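Local coordinates for pseudouridine synthase (PDB 2AUS), which probably converts uridine to pseudouridine in RNA, as the archaeal Cbf5 member of the TruB family of pseudouridine synthases, at residues A[56-59]-A[60-63]; A[223-226]-A[227-231]. All coordinates share one frame; numbering follows the deposited sequence.

In the fold
Following the chain from the N terminus, interaction 1 (56-59 with 60-63) comes where the loop leaving strand 47-53 turns into helix 59-69. Its buried side chains lean on strands 47-53, 75-77 and 88-93, so that helix start is seated against the mixed sheet. Interaction 2 (223-226 with 227-231) comes much later, over the final turns of helix 217-228, and packs that helix end against helices 40-45 and 234-239. Each contact is local and closes only a turn or so of chain. The two run in series, neither nesting nor crossing, and they do not touch: their centres are 24 Å apart and their nearest atoms about 12 Å.

Interaction 1. Residues A[56-59]-A[60-63]; sequences GPTS and HEVV
Thr58 and Glu61 grip each other in both directions, forming a capping box at the N terminus of helix 59-69. Thr58 is the N-cap: its OG1 accepts from Glu61 N at 3.1 Å, with an N-H...O angle of 162°. A chi1 of 64° holds that hydroxyl between the backbone N and the carbonyl carbon, facing the first helical turn. In return Thr58 N donates to Glu61 OE1 at 2.9 Å, using the carboxylate's anti lone pair. Ser59 enters mainly through its backbone, its O accepting from Val63 N at 2.9 Å; its side-chain OG is bonded to Leu81 O, in the loop that carries the catalytic aspartate in TruB-family enzymes. Thr58 O likewise accepts from Val62 N at 3.0 Å, opening the helical pattern. Just outside the box, Pro57 CG rests on Val62 CG2 at 3.7 Å, the N' to N4 pairing of a hydrophobic staple. Two amides that lack a helical acceptor, Thr58 N and Glu61 N, are thus supplied by side chains. Sitting beside the positive end of the helix dipole, the Glu61 carboxylate would probably be favoured in its ionised form.

Interaction 2. Residues A[223-226]-A[227-231]; sequences YYHF and WKEDG
Tyr224 meets both Trp227 and Lys228, one helical turn along. With Trp227 the meeting is oblique: Tyr224 CE2 lies 3.6 Å from Trp227 CZ3, approaching the indole near its plane, and the two ring planes are steeply inclined. With Lys228 it is a CH-pi contact, CG sitting 3.9 Å from the Tyr224 ring centroid and only 23° off the ring normal. With CG anti to the backbone N (chi1 -167°), the Tyr224 ring leans toward the helix C terminus, within reach of both partners. Cut back to alanine, this position is likely to leave the Lys228 methylenes without their aromatic face and to open a gap beside the Trp227 indole, which also packs on Ile40 and Ile44.

Among the polar side chains, His225 and Glu229 form a His-carboxylate hydrogen bond, ND1 donating to OE1 at 2.6 Å. The oxygen lies in the imidazole plane, whereas the donor stands above the carboxylate, 72° out of its plane. A phosphate ion, probably from the crystallisation liquor, lies close to Glu229.

The backbone bonds mark the C-terminal end of helix 217-228. Lys228 N to Tyr224 O (2.8 Å) and Glu229 N to His225 O (2.7 Å) are regular, but Asp230 N reaches His225 O and Phe226 O only weakly. Gly231 then leaves helical angles with a positive phi, and Asp230 CB rests 3.2 Å from Phe226 O.

Interaction 1. Residues A[56-59]-A[60-63]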
loop_
_atom_site.group_PDB
_atom_site.type_symbol
_atom_site.label_atom_id
_atom_site.label_comp_id
_atom_site.label_asym_id
_atom_site.label_seq_id
_atom_site.Cartn_x
_atom_site.Cartn_y
_atom_site.Cartn_z
ATOM N N GLY A 56 3.694 4.395 -6.198
ATOM C CA GLY A 56 2.462 4.110 -5.481
ATOM C C GLY A 56 1.726 5.367 -5.067
ATOM O O GLY A 56 0.743 5.762 -5.703
ATOM N N PRO A 57 2.177 6.029 -3.996
ATOM C CA PRO A 57 1.523 7.255 -3.533
ATOM C C PRO A 57 1.694 8.414 -4.508
ATOM O O PRO A 57 2.544 8.377 -5.397
ATOM C CB PRO A 57 2.208 7.522 -2.195
ATOM C CG PRO A 57 3.583 6.955 -2.404
ATOM C CD PRO A 57 3.294 5.658 -3.108
ATOM N N THR A 58 0.865 9.439 -4.350
ATOM C CA THR A 58 0.974 10.614 -5.194
ATOM C C THR A 58 2.047 11.477 -4.532
ATOM O O THR A 58 2.451 11.214 -3.396
ATOM C CB THR A 58 -0.348 11.412 -5.248
ATOM O OG1 THR A 58 -0.648 11.913 -3.943
ATOM C CG2 THR A 58 -1.495 10.524 -5.721
ATOM N N SER A 59 2.516 12.497 -5.235
ATOM C CA SER A 59 3.536 13.367 -4.671
ATOM C C SER A 59 2.981 14.102 -3.465
ATOM O O SER A 59 3.676 14.277 -2.458
ATOM C CB SER A 59 4.024 14.357 -5.723
ATOM O OG SER A 59 4.825 13.679 -6.672
ATOM N N HIS A 60 1.721 14.517 -3.565
ATOM C CA HIS A 60 1.052 15.224 -2.480
ATOM C C HIS A 60 1.050 14.360 -1.228
ATOM O O HIS A 60 1.357 14.834 -0.135
ATOM C CB HIS A 60 -0.394 15.542 -2.865
ATOM C CG HIS A 60 -1.157 16.266 -1.799
ATOM N ND1 HIS A 60 -1.027 17.622 -1.581
ATOM C CD2 HIS A 60 -2.037 15.818 -0.874
ATOM C CE1 HIS A 60 -1.797 17.976 -0.567
ATOM N NE2 HIS A 60 -2.420 16.901 -0.120
ATOM N N GLU A 61 0.695 13.088 -1.391
ATOM C CA GLU A 61 0.655 12.167 -0.263
ATOM C C GLU A 61 2.036 11.981 0.348
ATOM O O GLU A 61 2.170 11.890 1.568
ATOM C CB GLU A 61 0.090 10.815 -0.703
ATOM C CG GLU A 61 -1.307 10.911 -1.295
ATOM C CD GLU A 61 -1.894 9.560 -1.651
ATOM O OE1 GLU A 61 -1.261 8.812 -2.434
ATOM O OE2 GLU A 61 -2.992 9.250 -1.137
ATOM N N VAL A 62 3.062 11.921 -0.501
ATOM C CA VAL A 62 4.440 11.763 -0.035
ATOM C C VAL A 62 4.849 12.975 0.813
ATOM O O VAL A 62 5.490 12.837 1.856
ATOM C CB VAL A 62 5.405 11.618 -1.227
ATOM C CG1 VAL A 62 6.849 11.686 -0.754
ATOM C CG2 VAL A 62 5.145 10.300 -1.922
ATOM N N VAL A 63 4.471 14.169 0.363
ATOM C CA VAL A 63 4.793 15.377 1.107
ATOM C C VAL A 63 4.058 15.337 2.454
ATOM O O VAL A 63 4.620 15.711 3.488
ATOM C CB VAL A 63 4.386 16.640 0.325
ATOM C CG1 VAL A 63 4.613 17.876 1.174
ATOM C CG2 VAL A 63 5.205 16.736 -0.951
#

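Interaction 2. Residues A[223-226]-A[227-231]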
loop_
_atom_site.group_PDB
_atom_site.type_symbol
_atom_site.label_atom_id
_atom_site.label_comp_id
_atom_site.label_asym_id
_atom_site.label_seq_id
_atom_site.Cartn_x
_atom_site.Cartn_y
_atom_site.Cartn_z
ATOM N N TYR A 223 16.478 8.783 10.835
ATOM C CA TYR A 223 17.364 9.889 11.183
ATOM C C TYR A 223 16.689 10.850 12.159
ATOM O O TYR A 223 17.337 11.427 13.037
ATOM C CB TYR A 223 17.775 10.638 9.921
ATOM C CG TYR A 223 18.558 9.805 8.937
ATOM C CD1 TYR A 223 18.692 10.217 7.615
ATOM C CD2 TYR A 223 19.206 8.628 9.332
ATOM C CE1 TYR A 223 19.449 9.489 6.706
ATOM C CE2 TYR A 223 19.972 7.891 8.430
ATOM C CZ TYR A 223 20.086 8.331 7.115
ATOM O OH TYR A 223 20.827 7.614 6.202
ATOM N N TYR A 224 15.384 11.018 12.007
ATOM C CA TYR A 224 14.645 11.901 12.889
ATOM C C TYR A 224 14.642 11.282 14.280
ATOM O O TYR A 224 14.705 11.993 15.284
ATOM C CB TYR A 224 13.222 12.087 12.376
ATOM C CG TYR A 224 12.486 13.214 13.055
ATOM C CD1 TYR A 224 11.486 12.952 13.990
ATOM C CD2 TYR A 224 12.791 14.541 12.763
ATOM C CE1 TYR A 224 10.803 13.984 14.620
ATOM C CE2 TYR A 224 12.113 15.583 13.386
ATOM C CZ TYR A 224 11.120 15.297 14.314
ATOM O OH TYR A 224 10.447 16.322 14.935
ATOM N N HIS A 225 14.583 9.950 14.323
ATOM C CA HIS A 225 14.614 9.208 15.582
ATOM C C HIS A 225 15.978 9.377 16.245
ATOM O O HIS A 225 16.064 9.636 17.441
ATOM C CB HIS A 225 14.347 7.718 15.337
ATOM C CG HIS A 225 12.906 7.332 15.451
ATOM N ND1 HIS A 225 12.350 6.870 16.626
ATOM C CD2 HIS A 225 11.898 7.360 14.548
ATOM C CE1 HIS A 225 11.064 6.627 16.441
ATOM N NE2 HIS A 225 10.764 6.916 15.187
ATOM N N PHE A 226 17.045 9.235 15.465
ATOM C CA PHE A 226 18.395 9.378 16.002
ATOM C C PHE A 226 18.588 10.775 16.586
ATOM O O PHE A 226 19.332 10.963 17.548
ATOM C CB PHE A 226 19.434 9.132 14.903
ATOM C CG PHE A 226 19.410 7.735 14.335
ATOM C CD1 PHE A 226 20.050 7.456 13.133
ATOM C CD2 PHE A 226 18.760 6.700 15.004
ATOM C CE1 PHE A 226 20.044 6.166 12.604
ATOM C CE2 PHE A 226 18.748 5.405 14.484
ATOM C CZ PHE A 226 19.390 5.138 13.284
ATOM N N TRP A 227 17.917 11.753 15.993
ATOM C CA TRP A 227 18.011 13.124 16.463
ATOM C C TRP A 227 17.168 13.346 17.714
ATOM O O TRP A 227 17.688 13.706 18.758
ATOM C CB TRP A 227 17.571 14.093 15.356
ATOM C CG TRP A 227 17.572 15.528 15.766
ATOM C CD1 TRP A 227 18.485 16.149 16.568
ATOM C CD2 TRP A 227 16.634 16.538 15.368
ATOM N NE1 TRP A 227 18.177 17.477 16.696
ATOM C CE2 TRP A 227 17.047 17.747 15.972
ATOM C CE3 TRP A 227 15.491 16.540 14.558
ATOM C CZ2 TRP A 227 16.351 18.950 15.795
ATOM C CZ3 TRP A 227 14.798 17.738 14.379
ATOM C CH2 TRP A 227 15.234 18.926 14.998
ATOM N N LYS A 228 15.867 13.105 17.605
ATOM C CA LYS A 228 14.948 13.312 18.713
ATOM C C LYS A 228 15.051 12.361 19.905
ATOM O O LYS A 228 14.769 12.760 21.033
ATOM C CB LYS A 228 13.513 13.320 18.189
ATOM C CG LYS A 228 13.180 14.551 17.370
ATOM C CD LYS A 228 13.408 15.820 18.191
ATOM C CE LYS A 228 13.099 17.071 17.383
ATOM N NZ LYS A 228 13.428 18.303 18.153
ATOM N N GLU A 229 15.448 11.115 19.671
ATOM C CA GLU A 229 15.555 10.163 20.770
ATOM C C GLU A 229 16.981 10.008 21.270
ATOM O O GLU A 229 17.223 10.002 22.470
ATOM C CB GLU A 229 15.051 8.781 20.350
ATOM C CG GLU A 229 13.640 8.728 19.824
ATOM C CD GLU A 229 13.239 7.316 19.417
ATOM O OE1 GLU A 229 13.992 6.677 18.640
ATOM O OE2 GLU A 229 12.174 6.845 19.879
ATOM N N ASP A 230 17.922 9.876 20.345
ATOM C CA ASP A 230 19.318 9.678 20.705
ATOM C C ASP A 230 20.170 10.948 20.744
ATOM O O ASP A 230 21.342 10.897 21.112
ATOM C CB ASP A 230 19.938 8.653 19.751
ATOM C CG ASP A 230 19.129 7.364 19.685
ATOM O OD1 ASP A 230 18.847 6.791 20.758
ATOM O OD2 ASP A 230 18.769 6.924 18.570
ATOM N N GLY A 231 19.581 12.080 20.361
ATOM C CA GLY A 231 20.302 13.344 20.374
ATOM C C GLY A 231 21.395 13.484 19.330
ATOM O O GLY A 231 22.315 14.284 19.499
#